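Local coordinates for protein polysialic acid O-acetyltransferase (Escherichia coli, PDB 3JQY) that transfers acetyl groups from acetyl-CoA to the O7 or O9 hydroxyls of long polysialic acid chains of the bacterial capsule, at residues D34-N40 and Q56-N62; S183-V189 and D199-A205. All coordinates share one frame; numbering follows the deposited sequence.

Interaction 1 (D34-N40 and Q56-N62); sequences DDNGSGN and QFNGNNN
Phe57 lays one face of its ring under Asn40, whose CB stands 3.7 Å from the ring centroid, close to the normal, a CH-pi contact. The amide plane of Asn40 runs almost parallel to the ring, 8° away, and lies flat over it. Phe79, on strand 71-80 of the next coil, also meets this ring, its plane nearly parallel. Beside these rings the backbones pair in parallel: Phe57 N donates to Asp34 O and Phe57 O accepts from Asn36 N. Neighbouring side chains alternate across the sheet, and Gln56 therefore reaches along the other face, where its NE2 gives Asp34 OD2 a bond of 2.6 Å. That donor meets the anti side of the carboxylate, 35° out of its plane, and the bend in the glutamine chain at chi2 (78°) brings the amide there. A leucine in its place would probably leave the Asp34 carboxylate without this donor and Asn58 OD1 without the weak bond it accepts from the same amide. Past the strands, Asp35 OD1 takes the N-H of Gly37 in an Asx turn that shapes the corner. Gly37 suits the place because a CB would collide with Gly59 O. Further on, Asn60 OD1 accepts from Ser38 N at 2.8 Å, the donor lying well off the carbonyl plane, and Asn61 N returns one to Ser38 O. Carboxylates and amides thus bind backbone and one another between successive coils, beside the phenylalanine ring, in keeping with a corner largely at the surface.

Interaction 2 (S183-V189 and D199-A205); sequences SVGSGSV and DVPSMCA
Asp199 meets Ser183 first: its carboxylate reaches the Ser183 N-H, which OD1 accepts at 3.0 Å, the donor standing above the carboxylate plane, 46° out of it. A water joins the same oxygen to Ser183 OG. Val200 continues the pairing in regular fashion, giving its N-H to Ser183 O and taking that of Gly185 on its own carbonyl, while its CB touches Val184 CG1 at 4.3 Å. A branched apolar side chain suits this buried place, and Ile213 of strand 211-216 packs on it too. Pro201 turns its ring from the partner coil but offers O to Ser188 OG, 2.7 Å away, in the carbonyl plane on a lone pair. Next to it Ser202 comes within 3.7 Å of Gly185, CA to CA, an approach that a side chain on Gly185 would block. Ser202 OG, anti to the backbone N (chi1 179°), donates to Ser186 O at 2.6 Å; Met203 N shares that acceptor, so two donors grip one carbonyl of the type II turn Gly185-Ser188. The thioether chain of Met203 runs out to helix 233-245 and to Ile152 of a second subunit. Cys204 N then points at Ser188 OG at 3.0 Å with a nearly straight N-H (176°), so this buried hydroxyl both gives and receives. Cys204 O takes Val189 N, and the Ala205 methyl lies on the same face of the sheet as Val189 CB, and near Lys215, which probably binds acetyl-CoA. Successive parallel coils meeting at a turn in this way are characteristic of the left-handed beta-helix of hexapeptide-repeat acyltransferases.

Interaction 1 lies early in the modelled chain and interaction 2 late, on opposite sides of the chain's centre; their centres are 36 Å apart and their nearest atoms about 24 Å, with no touch. Both join consecutive coils of the same left-handed beta-helix. Residues 34-40 and 56-62 leave the parallel sheet that begins with strands 31-35 and 53-58, whereas 183-189 passes from strand 183-184, at the edge of one sheet, to strand 189-190 of the next, which 199-205 joins through strand 204-208. The first is a surface corner that no other subunit touches. The second is buried, borders residues that probably bind acetyl-CoA and meets a neighbouring subunit of the trimer.

Interaction 1 (D34-N40 and Q56-N62)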
loop_
_atom_site.group_PDB
_atom_site.type_symbol
_atom_site.label_atom_id
_atom_site.label_comp_id
_atom_site.label_asym_id
_atom_site.label_seq_id
_atom_site.Cartn_x
_atom_site.Cartn_y
_atom_site.Cartn_z
ATOM N N ASP B 34 10.921 -11.188 -27.324
ATOM C CA ASP B 34 10.812 -10.145 -28.332
ATOM C C ASP B 34 12.092 -9.321 -28.345
ATOM O O ASP B 34 12.498 -8.769 -27.327
ATOM C CB ASP B 34 9.609 -9.252 -28.055
ATOM C CG ASP B 34 9.377 -8.245 -29.156
ATOM O OD1 ASP B 34 9.436 -8.641 -30.341
ATOM O OD2 ASP B 34 9.143 -7.060 -28.839
ATOM N N ASP B 35 12.724 -9.230 -29.506
ATOM C CA ASP B 35 14.035 -8.601 -29.599
ATOM C C ASP B 35 14.035 -7.509 -30.661
ATOM O O ASP B 35 13.880 -7.791 -31.849
ATOM C CB ASP B 35 15.087 -9.668 -29.905
ATOM C CG ASP B 35 16.508 -9.141 -29.814
ATOM O OD1 ASP B 35 16.688 -7.909 -29.771
ATOM O OD2 ASP B 35 17.444 -9.974 -29.797
ATOM N N ASN B 36 14.191 -6.261 -30.224
ATOM C CA ASN B 36 14.199 -5.122 -31.135
ATOM C C ASN B 36 15.591 -4.552 -31.393
ATOM O O ASN B 36 15.730 -3.534 -32.071
ATOM C CB ASN B 36 13.298 -4.005 -30.609
ATOM C CG ASN B 36 11.862 -4.441 -30.448
ATOM O OD1 ASN B 36 11.447 -5.478 -30.973
ATOM N ND2 ASN B 36 11.088 -3.646 -29.718
ATOM N N GLY B 37 16.617 -5.209 -30.857
ATOM C CA GLY B 37 17.978 -4.714 -30.968
ATOM C C GLY B 37 18.944 -5.750 -31.516
ATOM O O GLY B 37 18.533 -6.812 -31.980
ATOM N N SER B 38 20.235 -5.436 -31.465
ATOM C CA SER B 38 21.265 -6.345 -31.954
ATOM C C SER B 38 22.175 -6.826 -30.827
ATOM O O SER B 38 22.328 -6.157 -29.803
ATOM C CB SER B 38 22.110 -5.653 -33.027
ATOM O OG SER B 38 22.783 -4.536 -32.479
ATOM N N GLY B 39 22.771 -7.995 -31.025
ATOM C CA GLY B 39 23.781 -8.511 -30.121
ATOM C C GLY B 39 23.241 -9.049 -28.810
ATOM O O GLY B 39 24.016 -9.418 -27.933
ATOM N N ASN B 40 21.918 -9.095 -28.672
ATOM C CA ASN B 40 21.299 -9.552 -27.425
ATOM C C ASN B 40 21.411 -11.057 -27.219
ATOM O O ASN B 40 21.384 -11.825 -28.181
ATOM C CB ASN B 40 19.832 -9.126 -27.382
ATOM C CG ASN B 40 19.668 -7.622 -27.398
ATOM O OD1 ASN B 40 18.897 -7.078 -28.193
ATOM N ND2 ASN B 40 20.399 -6.939 -26.529
ATOM N N GLN B 56 11.892 -8.928 -23.112
ATOM C CA GLN B 56 11.773 -7.884 -24.112
ATOM C C GLN B 56 13.098 -7.145 -24.182
ATOM O O GLN B 56 13.525 -6.545 -23.204
ATOM C CB GLN B 56 10.653 -6.914 -23.725
ATOM C CG GLN B 56 10.504 -5.719 -24.647
ATOM C CD GLN B 56 9.784 -6.064 -25.927
ATOM O OE1 GLN B 56 8.691 -6.635 -25.904
ATOM N NE2 GLN B 56 10.388 -5.714 -27.059
ATOM N N PHE B 57 13.754 -7.197 -25.336
ATOM C CA PHE B 57 14.998 -6.464 -25.543
ATOM C C PHE B 57 14.696 -5.203 -26.344
ATOM O O PHE B 57 14.432 -5.281 -27.545
ATOM C CB PHE B 57 16.007 -7.307 -26.337
ATOM C CG PHE B 57 16.528 -8.528 -25.604
ATOM C CD1 PHE B 57 17.485 -8.401 -24.608
ATOM C CD2 PHE B 57 16.099 -9.797 -25.953
ATOM C CE1 PHE B 57 17.983 -9.510 -23.954
ATOM C CE2 PHE B 57 16.594 -10.918 -25.305
ATOM C CZ PHE B 57 17.540 -10.774 -24.304
ATOM N N ASN B 58 14.719 -4.051 -25.680
ATOM C CA ASN B 58 14.550 -2.766 -26.359
ATOM C C ASN B 58 15.881 -2.022 -26.382
ATOM O O ASN B 58 15.981 -0.887 -25.911
ATOM C CB ASN B 58 13.512 -1.893 -25.646
ATOM C CG ASN B 58 12.088 -2.391 -25.822
ATOM O OD1 ASN B 58 11.766 -3.067 -26.794
ATOM N ND2 ASN B 58 11.226 -2.049 -24.871
ATOM N N GLY B 59 16.900 -2.674 -26.924
ATOM C CA GLY B 59 18.242 -2.127 -26.955
ATOM C C GLY B 59 19.224 -3.181 -27.434
ATOM O O GLY B 59 18.823 -4.257 -27.855
ATOM N N ASN B 60 20.511 -2.867 -27.350
ATOM C CA ASN B 60 21.552 -3.735 -27.892
ATOM C C ASN B 60 22.504 -4.283 -26.838
ATOM O O ASN B 60 22.702 -3.675 -25.785
ATOM C CB ASN B 60 22.366 -2.959 -28.930
ATOM C CG ASN B 60 21.494 -2.250 -29.945
ATOM O OD1 ASN B 60 20.503 -2.802 -30.421
ATOM N ND2 ASN B 60 21.863 -1.018 -30.288
ATOM N N ASN B 61 23.108 -5.429 -27.144
ATOM C CA ASN B 61 24.188 -5.980 -26.333
ATOM C C ASN B 61 23.787 -6.211 -24.887
ATOM O O ASN B 61 24.579 -5.981 -23.970
ATOM C CB ASN B 61 25.420 -5.080 -26.410
ATOM C CG ASN B 61 25.926 -4.925 -27.829
ATOM O OD1 ASN B 61 26.371 -3.850 -28.231
ATOM N ND2 ASN B 61 25.837 -5.999 -28.604
ATOM N N ASN B 62 22.551 -6.659 -24.696
ATOM C CA ASN B 62 22.061 -7.032 -23.372
ATOM C C ASN B 62 22.222 -8.524 -23.158
ATOM O O ASN B 62 22.333 -9.282 -24.115
ATOM C CB ASN B 62 20.584 -6.673 -23.245
ATOM C CG ASN B 62 20.329 -5.197 -23.447
ATOM O OD1 ASN B 62 19.767 -4.780 -24.459
ATOM N ND2 ASN B 62 20.747 -4.397 -22.486
HETATM O O HOH W 1 25.119 -5.033 -31.337
HETATM O O HOH W 2 24.958 -9.524 -25.371
#

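Interaction 2 (S183-V189 and D199-A205)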
loop_
_atom_site.group_PDB
_atom_site.type_symbol
_atom_site.label_atom_id
_atom_site.label_comp_id
_atom_site.label_asym_id
_atom_site.label_seq_id
_atom_site.Cartn_x
_atom_site.Cartn_y
_atom_site.Cartn_z
ATOM N N SER B 183 21.548 -0.470 1.323
ATOM C CA SER B 183 22.065 -1.813 1.556
ATOM C C SER B 183 21.349 -2.400 2.767
ATOM O O SER B 183 21.121 -1.698 3.756
ATOM C CB SER B 183 23.564 -1.761 1.847
ATOM O OG SER B 183 24.287 -1.391 0.687
ATOM N N VAL B 184 20.997 -3.680 2.683
ATOM C CA VAL B 184 20.424 -4.407 3.813
ATOM C C VAL B 184 21.345 -5.562 4.182
ATOM O O VAL B 184 21.606 -6.445 3.363
ATOM C CB VAL B 184 19.032 -4.968 3.498
ATOM C CG1 VAL B 184 18.509 -5.751 4.691
ATOM C CG2 VAL B 184 18.068 -3.836 3.143
ATOM N N GLY B 185 21.847 -5.541 5.412
ATOM C CA GLY B 185 22.819 -6.523 5.858
ATOM C C GLY B 185 22.258 -7.919 6.043
ATOM O O GLY B 185 21.054 -8.104 6.188
ATOM N N SER B 186 23.154 -8.900 6.057
ATOM C CA SER B 186 22.778 -10.309 6.133
ATOM C C SER B 186 22.050 -10.641 7.437
ATOM O O SER B 186 22.389 -10.118 8.498
ATOM C CB SER B 186 24.044 -11.170 5.974
ATOM O OG SER B 186 23.743 -12.548 5.993
ATOM N N GLY B 187 21.031 -11.493 7.349
ATOM C CA GLY B 187 20.290 -11.922 8.523
ATOM C C GLY B 187 19.196 -10.974 8.968
ATOM O O GLY B 187 18.468 -11.249 9.925
ATOM N N SER B 188 19.083 -9.846 8.285
ATOM C CA SER B 188 18.139 -8.820 8.709
ATOM C C SER B 188 16.727 -9.059 8.190
ATOM O O SER B 188 16.501 -9.879 7.287
ATOM C CB SER B 188 18.644 -7.438 8.296
ATOM O OG SER B 188 19.834 -7.137 9.001
ATOM N N VAL B 189 15.789 -8.321 8.772
ATOM C CA VAL B 189 14.364 -8.460 8.487
ATOM C C VAL B 189 13.770 -7.084 8.224
ATOM O O VAL B 189 13.955 -6.165 9.024
ATOM C CB VAL B 189 13.635 -9.068 9.685
ATOM C CG1 VAL B 189 12.132 -9.097 9.441
ATOM C CG2 VAL B 189 14.167 -10.458 9.998
ATOM N N ASP B 199 20.472 2.658 4.870
ATOM C CA ASP B 199 21.042 1.326 5.099
ATOM C C ASP B 199 20.489 0.670 6.359
ATOM O O ASP B 199 20.246 1.342 7.366
ATOM C CB ASP B 199 22.568 1.401 5.225
ATOM C CG ASP B 199 23.252 1.821 3.938
ATOM O OD1 ASP B 199 22.602 1.806 2.876
ATOM O OD2 ASP B 199 24.453 2.167 3.989
ATOM N N VAL B 200 20.288 -0.644 6.291
ATOM C CA VAL B 200 19.942 -1.446 7.458
ATOM C C VAL B 200 21.107 -2.399 7.718
ATOM O O VAL B 200 21.449 -3.203 6.861
ATOM C CB VAL B 200 18.662 -2.269 7.208
ATOM C CG1 VAL B 200 18.338 -3.150 8.420
ATOM C CG2 VAL B 200 17.498 -1.357 6.883
ATOM N N PRO B 201 21.740 -2.301 8.897
ATOM C CA PRO B 201 22.901 -3.168 9.141
ATOM C C PRO B 201 22.510 -4.639 9.303
ATOM O O PRO B 201 21.327 -4.974 9.392
ATOM C CB PRO B 201 23.481 -2.629 10.462
ATOM C CG PRO B 201 22.742 -1.347 10.751
ATOM C CD PRO B 201 21.415 -1.475 10.070
ATOM N N SER B 202 23.517 -5.506 9.352
ATOM C CA SER B 202 23.306 -6.941 9.506
ATOM C C SER B 202 22.616 -7.297 10.821
ATOM O O SER B 202 22.824 -6.642 11.836
ATOM C CB SER B 202 24.650 -7.666 9.418
ATOM O OG SER B 202 24.477 -9.059 9.594
ATOM N N MET B 203 21.784 -8.334 10.788
ATOM C CA MET B 203 21.125 -8.857 11.985
ATOM C C MET B 203 20.274 -7.825 12.733
ATOM O O MET B 203 20.284 -7.768 13.961
ATOM C CB MET B 203 22.149 -9.526 12.907
ATOM C CG MET B 203 22.695 -10.830 12.314
ATOM S SD MET B 203 24.033 -11.597 13.263
ATOM C CE MET B 203 25.357 -10.433 12.942
ATOM N N CYS B 204 19.524 -7.026 11.978
ATOM C CA CYS B 204 18.599 -6.048 12.554
ATOM C C CYS B 204 17.227 -6.207 11.932
ATOM O O CYS B 204 17.114 -6.636 10.792
ATOM C CB CYS B 204 19.061 -4.627 12.257
ATOM S SG CYS B 204 20.547 -4.104 13.116
ATOM N N ALA B 205 16.192 -5.838 12.683
ATOM C CA ALA B 205 14.851 -5.715 12.127
ATOM C C ALA B 205 14.528 -4.229 11.990
ATOM O O ALA B 205 14.762 -3.450 12.916
ATOM C CB ALA B 205 13.836 -6.398 13.024
HETATM O O HOH W 3 24.468 1.338 0.630
#